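Local coordinates for phytase (Debaryomyces castellii, PDB 2GFI), which hydrolyses phytate (inositol hexakisphosphate) as a 3-phytase of the histidine acid phosphatase family, at residues N105-P113 against Y258-K266. Sequence-based numbering, arbitrary orientation.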
loop_
_atom_site.group_PDB
_atom_site.type_symbol
_atom_site.label_atom_id
_atom_site.label_comp_id
_atom_site.label_asym_id
_atom_site.label_seq_id
_atom_site.Cartn_x
_atom_site.Cartn_y
_atom_site.Cartn_z
ATOM N N ASN A 105 -26.908 -17.404 9.204
ATOM C CA ASN A 105 -27.032 -18.365 10.323
ATOM C C ASN A 105 -26.283 -17.978 11.616
ATOM O O ASN A 105 -26.581 -18.513 12.689
ATOM C CB ASN A 105 -26.509 -19.762 9.920
ATOM C CG ASN A 105 -27.082 -20.268 8.600
ATOM O OD1 ASN A 105 -28.273 -20.175 8.347
ATOM N ND2 ASN A 105 -26.205 -20.798 7.750
ATOM N N ASP A 106 -25.295 -17.087 11.532
ATOM C CA ASP A 106 -24.342 -16.976 12.642
ATOM C C ASP A 106 -24.677 -15.953 13.706
ATOM O O ASP A 106 -23.838 -15.112 14.038
ATOM C CB ASP A 106 -22.924 -16.758 12.123
ATOM C CG ASP A 106 -22.528 -17.801 11.113
ATOM O OD1 ASP A 106 -21.720 -17.472 10.214
ATOM O OD2 ASP A 106 -22.989 -18.964 11.120
ATOM N N ASP A 107 -25.884 -16.036 14.271
ATOM C CA ASP A 107 -26.339 -15.000 15.186
ATOM C C ASP A 107 -26.090 -13.696 14.508
ATOM O O ASP A 107 -25.395 -12.821 15.040
ATOM C CB ASP A 107 -25.547 -15.024 16.492
ATOM C CG ASP A 107 -25.729 -16.312 17.248
ATOM O OD1 ASP A 107 -26.802 -16.969 17.051
ATOM O OD2 ASP A 107 -24.856 -16.721 18.064
ATOM N N TYR A 108 -26.611 -13.579 13.301
ATOM C CA TYR A 108 -26.372 -12.390 12.556
ATOM C C TYR A 108 -27.396 -11.364 13.023
ATOM O O TYR A 108 -28.597 -11.551 12.860
ATOM C CB TYR A 108 -26.474 -12.697 11.078
ATOM C CG TYR A 108 -26.267 -11.524 10.177
ATOM C CD1 TYR A 108 -25.037 -10.863 10.114
ATOM C CD2 TYR A 108 -27.295 -11.088 9.347
ATOM C CE1 TYR A 108 -24.860 -9.791 9.261
ATOM C CE2 TYR A 108 -27.115 -10.034 8.485
ATOM C CZ TYR A 108 -25.905 -9.386 8.450
ATOM O OH TYR A 108 -25.751 -8.336 7.570
ATOM N N GLU A 109 -26.911 -10.315 13.659
ATOM C CA GLU A 109 -27.781 -9.274 14.138
ATOM C C GLU A 109 -28.064 -8.260 13.036
ATOM O O GLU A 109 -27.266 -8.064 12.135
ATOM C CB GLU A 109 -27.139 -8.592 15.327
ATOM C CG GLU A 109 -26.983 -9.506 16.531
ATOM C CD GLU A 109 -26.430 -8.767 17.748
ATOM O OE1 GLU A 109 -25.427 -8.007 17.641
ATOM O OE2 GLU A 109 -27.008 -8.936 18.840
ATOM N N TYR A 110 -29.227 -7.633 13.097
ATOM C CA TYR A 110 -29.489 -6.501 12.245
ATOM C C TYR A 110 -28.578 -5.356 12.723
ATOM O O TYR A 110 -28.407 -5.181 13.936
ATOM C CB TYR A 110 -30.945 -6.107 12.326
ATOM C CG TYR A 110 -31.218 -4.909 11.476
ATOM C CD1 TYR A 110 -30.903 -4.919 10.130
ATOM C CD2 TYR A 110 -31.786 -3.751 12.017
ATOM C CE1 TYR A 110 -31.130 -3.792 9.336
ATOM C CE2 TYR A 110 -32.037 -2.619 11.209
ATOM C CZ TYR A 110 -31.693 -2.653 9.883
ATOM O OH TYR A 110 -31.897 -1.565 9.068
ATOM N N PHE A 111 -27.981 -4.602 11.788
ATOM C CA PHE A 111 -26.893 -3.693 12.163
ATOM C C PHE A 111 -27.315 -2.371 12.826
ATOM O O PHE A 111 -26.504 -1.664 13.411
ATOM C CB PHE A 111 -25.987 -3.439 10.984
ATOM C CG PHE A 111 -26.616 -2.652 9.872
ATOM C CD1 PHE A 111 -26.484 -1.273 9.822
ATOM C CD2 PHE A 111 -27.270 -3.289 8.847
ATOM C CE1 PHE A 111 -27.009 -0.548 8.766
ATOM C CE2 PHE A 111 -27.829 -2.583 7.804
ATOM C CZ PHE A 111 -27.701 -1.214 7.755
ATOM N N VAL A 112 -28.583 -2.025 12.704
ATOM C CA VAL A 112 -29.110 -0.902 13.426
ATOM C C VAL A 112 -29.766 -1.454 14.695
ATOM O O VAL A 112 -30.900 -1.949 14.648
ATOM C CB VAL A 112 -30.101 -0.087 12.589
ATOM C CG1 VAL A 112 -30.436 1.189 13.306
ATOM C CG2 VAL A 112 -29.497 0.226 11.213
ATOM N N PRO A 113 -29.057 -1.340 15.824
ATOM C CA PRO A 113 -29.535 -1.928 17.078
ATOM C C PRO A 113 -30.763 -1.149 17.549
ATOM O O PRO A 113 -31.805 -1.730 17.925
ATOM C CB PRO A 113 -28.351 -1.728 18.046
ATOM C CG PRO A 113 -27.546 -0.534 17.485
ATOM C CD PRO A 113 -27.806 -0.562 15.996
ATOM N N TYR A 258 -27.916 -1.965 2.072
ATOM C CA TYR A 258 -27.704 -2.631 3.338
ATOM C C TYR A 258 -26.191 -2.837 3.532
ATOM O O TYR A 258 -25.643 -2.519 4.583
ATOM C CB TYR A 258 -28.468 -3.970 3.279
ATOM C CG TYR A 258 -28.592 -4.716 4.581
ATOM C CD1 TYR A 258 -29.862 -5.030 5.114
ATOM C CD2 TYR A 258 -27.451 -5.146 5.284
ATOM C CE1 TYR A 258 -29.989 -5.743 6.296
ATOM C CE2 TYR A 258 -27.572 -5.857 6.451
ATOM C CZ TYR A 258 -28.843 -6.155 6.959
ATOM O OH TYR A 258 -28.945 -6.848 8.153
ATOM N N CYS A 259 -25.533 -3.390 2.507
ATOM C CA CYS A 259 -24.086 -3.525 2.463
ATOM C C CYS A 259 -23.388 -2.170 2.772
ATOM O O CYS A 259 -22.559 -2.073 3.677
ATOM C CB CYS A 259 -23.675 -4.056 1.073
ATOM S SG CYS A 259 -22.016 -3.624 0.520
ATOM N N ALA A 260 -23.772 -1.132 2.023
ATOM C CA ALA A 260 -23.169 0.200 2.181
ATOM C C ALA A 260 -23.349 0.699 3.591
ATOM O O ALA A 260 -22.395 1.136 4.206
ATOM C CB ALA A 260 -23.733 1.160 1.181
ATOM N N TYR A 261 -24.576 0.602 4.111
ATOM C CA TYR A 261 -24.847 0.996 5.485
ATOM C C TYR A 261 -24.253 0.152 6.570
ATOM O O TYR A 261 -23.812 0.699 7.551
ATOM C CB TYR A 261 -26.339 1.309 5.697
ATOM C CG TYR A 261 -26.592 2.594 4.995
ATOM C CD1 TYR A 261 -26.165 3.783 5.559
ATOM C CD2 TYR A 261 -27.142 2.611 3.724
ATOM C CE1 TYR A 261 -26.324 4.971 4.908
ATOM C CE2 TYR A 261 -27.322 3.817 3.053
ATOM C CZ TYR A 261 -26.901 4.990 3.668
ATOM O OH TYR A 261 -27.041 6.187 3.027
ATOM N N GLU A 262 -24.228 -1.170 6.422
ATOM C CA GLU A 262 -23.593 -1.996 7.431
ATOM C C GLU A 262 -22.079 -1.747 7.480
ATOM O O GLU A 262 -21.444 -1.775 8.562
ATOM C CB GLU A 262 -23.845 -3.476 7.139
ATOM C CG GLU A 262 -23.384 -4.369 8.282
ATOM C CD GLU A 262 -23.902 -5.780 8.128
ATOM O OE1 GLU A 262 -23.760 -6.357 7.027
ATOM O OE2 GLU A 262 -24.453 -6.311 9.113
ATOM N N LEU A 263 -21.502 -1.525 6.297
ATOM C CA LEU A 263 -20.124 -1.066 6.198
ATOM C C LEU A 263 -19.919 0.247 6.995
ATOM O O LEU A 263 -19.055 0.303 7.874
ATOM C CB LEU A 263 -19.734 -0.909 4.713
ATOM C CG LEU A 263 -18.331 -0.378 4.377
ATOM C CD1 LEU A 263 -17.228 -1.296 4.908
ATOM C CD2 LEU A 263 -18.225 -0.302 2.855
ATOM N N ASN A 264 -20.737 1.270 6.729
ATOM C CA ASN A 264 -20.695 2.512 7.511
ATOM C C ASN A 264 -20.805 2.234 9.003
ATOM O O ASN A 264 -20.008 2.706 9.810
ATOM C CB ASN A 264 -21.861 3.433 7.143
ATOM C CG ASN A 264 -21.713 4.045 5.812
ATOM O OD1 ASN A 264 -20.695 3.866 5.151
ATOM N ND2 ASN A 264 -22.723 4.793 5.394
ATOM N N VAL A 265 -21.788 1.434 9.366
ATOM C CA VAL A 265 -22.099 1.254 10.776
ATOM C C VAL A 265 -21.120 0.364 11.519
ATOM O O VAL A 265 -20.721 0.681 12.638
ATOM C CB VAL A 265 -23.559 0.776 10.955
ATOM C CG1 VAL A 265 -23.801 0.331 12.413
ATOM C CG2 VAL A 265 -24.520 1.898 10.530
ATOM N N LYS A 266 -20.763 -0.759 10.909
ATOM C CA LYS A 266 -19.983 -1.816 11.551
ATOM C C LYS A 266 -18.515 -1.807 11.128
ATOM O O LYS A 266 -17.664 -2.360 11.830
ATOM C CB LYS A 266 -20.566 -3.185 11.181
ATOM C CG LYS A 266 -22.048 -3.372 11.549
ATOM C CD LYS A 266 -22.298 -3.359 13.065
ATOM C CE LYS A 266 -21.719 -4.599 13.738
ATOM N NZ LYS A 266 -22.279 -4.607 15.144
HETATM O O HOH W 1 -27.090 -6.666 9.814
#
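Phe-111, in a loop without regular secondary structure, meets Glu-262 on the last turns of helix 249-266, their CA atoms 6.0 Å apart. The Phe-111 ring lies against the helix surface: one face receives CA and CB of Glu-262, a CH-pi contact with CB 4.0 Å from the ring centroid. Its CD2/CE2 edge points into the face of Tyr-258, an edge-to-face pair with planes at 70°, while CZ touches CB of Tyr-261. Phe-111 CD1 lies 3.7 Å from CB of Val-265. CB of Phe-111 already points at the helix, and chi1 of 68° lays the ring over Glu-262. Replacing Phe-111 by an alanine would probably open a gap between Tyr-258, Glu-262 and Val-265 and deprive the Tyr-258 ring of its edge-on partner. Tyr-110 meets the same tyrosine obliquely, its CE1 3.8 Å from CE1 of Tyr-258. A water bridges three groups: it accepts from Tyr-258 OH and donates to Glu-109 O and, at 2.8 Å, Glu-262 OE2. The firmer partner of Glu-262 OE1 is Ser-269 OG; the weak bonds from Tyr-108 OH to Glu-262 OE1 and OE2, each 2.9 Å, are alternatives for one proton. Tyr-83 and Tyr-87 of helix 77-91 pack on Phe-111 and Tyr-258 respectively; the loop between helices 77-91 and 133-148 thus lies against helix 249-266, whose Tyr-261 side chain is about 6 Å from that of His-70, the predicted nucleophile just after strand 59-69.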